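Local coordinates for apical membrane antigen 1-like protein, soluble form (PDB 3ZLE), which may play a role in host cell invasion by Toxoplasma gondii sporozoites, as a member of the apicomplexan AMA1 family, at residues Trp9-Phe18 with Glu344-Ser352. Numbering follows the deposited sequence.
Sequences WATTTAFADF and EVNLPQCDS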
loop_
_atom_site.group_PDB
_atom_site.type_symbol
_atom_site.label_atom_id
_atom_site.label_comp_id
_atom_site.label_asym_id
_atom_site.label_seq_id
_atom_site.Cartn_x
_atom_site.Cartn_y
_atom_site.Cartn_z
ATOM N N TRP A 9 -6.002 -15.547 -18.541
ATOM C CA TRP A 9 -6.324 -14.831 -17.316
ATOM C C TRP A 9 -7.750 -14.255 -17.224
ATOM O O TRP A 9 -8.201 -13.893 -16.139
ATOM C CB TRP A 9 -5.274 -13.763 -17.049
ATOM C CG TRP A 9 -3.935 -14.431 -16.790
ATOM C CD1 TRP A 9 -3.012 -14.777 -17.731
ATOM C CD2 TRP A 9 -3.509 -15.060 -15.562
ATOM N NE1 TRP A 9 -1.988 -15.493 -17.154
ATOM C CE2 TRP A 9 -2.299 -15.737 -15.842
ATOM C CE3 TRP A 9 -4.078 -15.185 -14.281
ATOM C CZ2 TRP A 9 -1.601 -16.449 -14.872
ATOM C CZ3 TRP A 9 -3.371 -15.889 -13.303
ATOM C CH2 TRP A 9 -2.139 -16.491 -13.602
ATOM N N ALA A 10 -8.459 -14.227 -18.351
ATOM C CA ALA A 10 -9.879 -13.902 -18.368
ATOM C C ALA A 10 -10.759 -15.140 -18.606
ATOM O O ALA A 10 -11.965 -15.037 -18.693
ATOM C CB ALA A 10 -10.161 -12.815 -19.408
ATOM N N THR A 11 -10.147 -16.319 -18.562
ATOM C CA THR A 11 -10.734 -17.531 -19.121
ATOM C C THR A 11 -11.414 -18.366 -18.055
ATOM O O THR A 11 -12.053 -19.375 -18.347
ATOM C CB THR A 11 -9.655 -18.386 -19.800
ATOM O OG1 THR A 11 -9.823 -18.325 -21.220
ATOM C CG2 THR A 11 -9.699 -19.834 -19.324
ATOM N N THR A 12 -11.282 -17.932 -16.819
ATOM C CA THR A 12 -11.633 -18.759 -15.697
ATOM C C THR A 12 -11.907 -17.819 -14.555
ATOM O O THR A 12 -11.265 -16.785 -14.443
ATOM C CB THR A 12 -10.468 -19.701 -15.335
ATOM O OG1 THR A 12 -10.601 -20.922 -16.074
ATOM C CG2 THR A 12 -10.431 -20.002 -13.840
ATOM N N THR A 13 -12.881 -18.156 -13.732
ATOM C CA THR A 13 -13.236 -17.309 -12.630
ATOM C C THR A 13 -12.099 -17.133 -11.682
ATOM O O THR A 13 -11.913 -16.057 -11.129
ATOM C CB THR A 13 -14.453 -17.858 -11.857
ATOM O OG1 THR A 13 -15.597 -17.752 -12.694
ATOM C CG2 THR A 13 -14.696 -17.051 -10.627
ATOM N N ALA A 14 -11.386 -18.217 -11.412
ATOM C CA ALA A 14 -10.272 -18.133 -10.492
ATOM C C ALA A 14 -9.111 -17.317 -11.089
ATOM O O ALA A 14 -8.438 -16.602 -10.376
ATOM C CB ALA A 14 -9.809 -19.530 -10.051
ATOM N N PHE A 15 -8.852 -17.444 -12.387
ATOM C CA PHE A 15 -7.718 -16.688 -12.975
ATOM C C PHE A 15 -8.080 -15.200 -13.018
ATOM O O PHE A 15 -7.270 -14.331 -12.697
ATOM C CB PHE A 15 -7.348 -17.191 -14.389
ATOM C CG PHE A 15 -7.002 -18.657 -14.465
ATOM C CD1 PHE A 15 -6.423 -19.321 -13.397
ATOM C CD2 PHE A 15 -7.293 -19.392 -15.624
ATOM C CE1 PHE A 15 -6.176 -20.695 -13.468
ATOM C CE2 PHE A 15 -6.942 -20.748 -15.730
ATOM C CZ PHE A 15 -6.397 -21.400 -14.641
ATOM N N ALA A 16 -9.349 -14.927 -13.293
ATOM C CA ALA A 16 -9.806 -13.562 -13.510
ATOM C C ALA A 16 -9.875 -12.861 -12.177
ATOM O O ALA A 16 -9.378 -11.742 -12.022
ATOM C CB ALA A 16 -11.175 -13.568 -14.237
ATOM N N ASP A 17 -10.232 -13.611 -11.154
ATOM C CA ASP A 17 -10.250 -13.046 -9.786
ATOM C C ASP A 17 -8.889 -12.771 -9.289
ATOM O O ASP A 17 -8.664 -11.868 -8.504
ATOM C CB ASP A 17 -10.962 -14.010 -8.815
ATOM C CG ASP A 17 -12.442 -14.017 -8.995
ATOM O OD1 ASP A 17 -12.942 -13.255 -9.871
ATOM O OD2 ASP A 17 -13.115 -14.857 -8.351
ATOM N N PHE A 18 -7.915 -13.556 -9.753
ATOM C CA PHE A 18 -6.577 -13.303 -9.325
ATOM C C PHE A 18 -6.007 -12.077 -10.025
ATOM O O PHE A 18 -5.443 -11.183 -9.391
ATOM C CB PHE A 18 -5.721 -14.540 -9.566
ATOM C CG PHE A 18 -4.371 -14.473 -8.920
ATOM C CD1 PHE A 18 -4.205 -14.801 -7.574
ATOM C CD2 PHE A 18 -3.254 -14.097 -9.660
ATOM C CE1 PHE A 18 -2.927 -14.777 -6.995
ATOM C CE2 PHE A 18 -1.987 -14.116 -9.110
ATOM C CZ PHE A 18 -1.822 -14.497 -7.773
ATOM N N GLU A 344 5.088 -14.037 -0.205
ATOM C CA GLU A 344 4.847 -14.490 -1.589
ATOM C C GLU A 344 3.790 -15.597 -1.748
ATOM O O GLU A 344 3.763 -16.542 -0.942
ATOM C CB GLU A 344 6.168 -14.966 -2.212
ATOM C CG GLU A 344 7.273 -13.891 -2.232
ATOM C CD GLU A 344 8.607 -14.450 -2.690
ATOM O OE1 GLU A 344 8.684 -15.669 -2.983
ATOM O OE2 GLU A 344 9.578 -13.708 -2.660
ATOM N N VAL A 345 2.889 -15.463 -2.742
ATOM C CA VAL A 345 1.921 -16.489 -2.993
ATOM C C VAL A 345 2.174 -17.046 -4.393
ATOM O O VAL A 345 2.743 -16.371 -5.251
ATOM C CB VAL A 345 0.472 -15.952 -2.943
ATOM C CG1 VAL A 345 0.042 -15.519 -1.576
ATOM C CG2 VAL A 345 0.181 -14.987 -4.065
ATOM N N ASN A 346 1.663 -18.229 -4.642
ATOM C CA ASN A 346 1.681 -18.748 -5.986
ATOM C C ASN A 346 0.595 -18.208 -6.903
ATOM O O ASN A 346 -0.470 -17.756 -6.448
ATOM C CB ASN A 346 1.644 -20.257 -5.946
ATOM C CG ASN A 346 3.004 -20.845 -5.622
ATOM O OD1 ASN A 346 4.026 -20.384 -6.142
ATOM N ND2 ASN A 346 3.039 -21.748 -4.662
ATOM N N LEU A 347 0.845 -18.358 -8.196
ATOM C CA LEU A 347 -0.174 -18.215 -9.205
ATOM C C LEU A 347 -1.208 -19.259 -8.905
ATOM O O LEU A 347 -0.882 -20.305 -8.351
ATOM C CB LEU A 347 0.418 -18.474 -10.600
ATOM C CG LEU A 347 1.405 -17.431 -11.137
ATOM C CD1 LEU A 347 1.927 -17.826 -12.520
ATOM C CD2 LEU A 347 0.728 -16.044 -11.180
ATOM N N PRO A 348 -2.468 -18.990 -9.279
ATOM C CA PRO A 348 -3.479 -20.003 -9.095
ATOM C C PRO A 348 -3.100 -21.217 -9.906
ATOM O O PRO A 348 -2.543 -21.092 -10.985
ATOM C CB PRO A 348 -4.782 -19.364 -9.654
ATOM C CG PRO A 348 -4.416 -17.962 -10.057
ATOM C CD PRO A 348 -3.015 -17.661 -9.582
ATOM N N GLN A 349 -3.426 -22.387 -9.396
ATOM C CA GLN A 349 -3.249 -23.573 -10.164
ATOM C C GLN A 349 -4.145 -23.592 -11.363
ATOM O O GLN A 349 -5.090 -22.817 -11.485
ATOM C CB GLN A 349 -3.454 -24.817 -9.323
ATOM C CG GLN A 349 -2.178 -25.205 -8.579
ATOM C CD GLN A 349 -2.316 -26.478 -7.768
ATOM O OE1 GLN A 349 -3.416 -26.986 -7.573
ATOM N NE2 GLN A 349 -1.186 -27.000 -7.288
ATOM N N CYS A 350 -3.946 -24.608 -12.161
ATOM C CA CYS A 350 -4.300 -24.589 -13.521
ATOM C C CYS A 350 -4.736 -26.041 -13.710
ATOM O O CYS A 350 -4.268 -26.899 -12.994
ATOM C CB CYS A 350 -3.005 -24.218 -14.269
ATOM S SG CYS A 350 -2.872 -24.604 -15.952
ATOM N N ASP A 351 -5.759 -26.305 -14.503
ATOM C CA ASP A 351 -6.217 -27.727 -14.655
ATOM C C ASP A 351 -5.659 -28.376 -15.924
ATOM O O ASP A 351 -6.101 -28.059 -17.037
ATOM C CB ASP A 351 -7.744 -27.775 -14.645
ATOM C CG ASP A 351 -8.312 -29.142 -15.081
ATOM O OD1 ASP A 351 -7.737 -30.206 -14.744
ATOM O OD2 ASP A 351 -9.381 -29.136 -15.719
ATOM N N SER A 352 -4.638 -29.222 -15.758
ATOM C CA SER A 352 -3.882 -29.768 -16.879
ATOM C C SER A 352 -4.752 -30.537 -17.845
ATOM O O SER A 352 -4.501 -30.520 -19.053
ATOM C CB SER A 352 -2.760 -30.690 -16.395
ATOM O OG SER A 352 -1.527 -30.003 -16.341
#
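The backbones of F15 and P348 come closest, 6.6 Å between their CA atoms, where the first turn of helix 13-20 lies against an extended strand-to-loop linker with no hydrogen bond between the two. The contact is a cluster of aromatic rings around one proline in the AMA1 ectodomain, of the PAN clan, and it illustrates how an irregular chain can pack on a helix through largely apolar contacts. The linker leaves strand 344-345, which pairs in parallel with strand 222-223, and runs to C350, disulfide-bonded to C372 in strand 366-373; the N-terminal aromatics pack beside this connection.

P348 fits among three rings, meeting the face of one and the edges of the other two. F18 presents the face: CD of P348 stands 3.4 Å from the ring centroid and 8° off the ring normal, a nearly head-on CH-pi contact. With CG anti to the backbone N (chi1 -169°), the F18 ring reaches out from the helix along the linker, and its CZ also meets CG2 of V345 at 4.2 Å. W9 and F15, by contrast, turn edges to the proline. CZ3 of W9 lies 4.0 Å from P348 CG, and CD1 of F15 is 4.1 Å from P348 CB.

L347 extends this apolar patch, its CD2 methyl bridging W9 CH2 at 3.8 Å and F18 CE2 at 3.9 Å. F377 stacks on the W9 ring and meets F15 edge-to-face, while F327 also joins W9 edge-to-face, so strands 326-330 and 376-383 both contribute to the cluster. On F15, the methyl CG2 of T12 sits over one face toward the rim, and in the ring plane the carbonyl O of Q349 faces the edge, 3.1 Å from CE1.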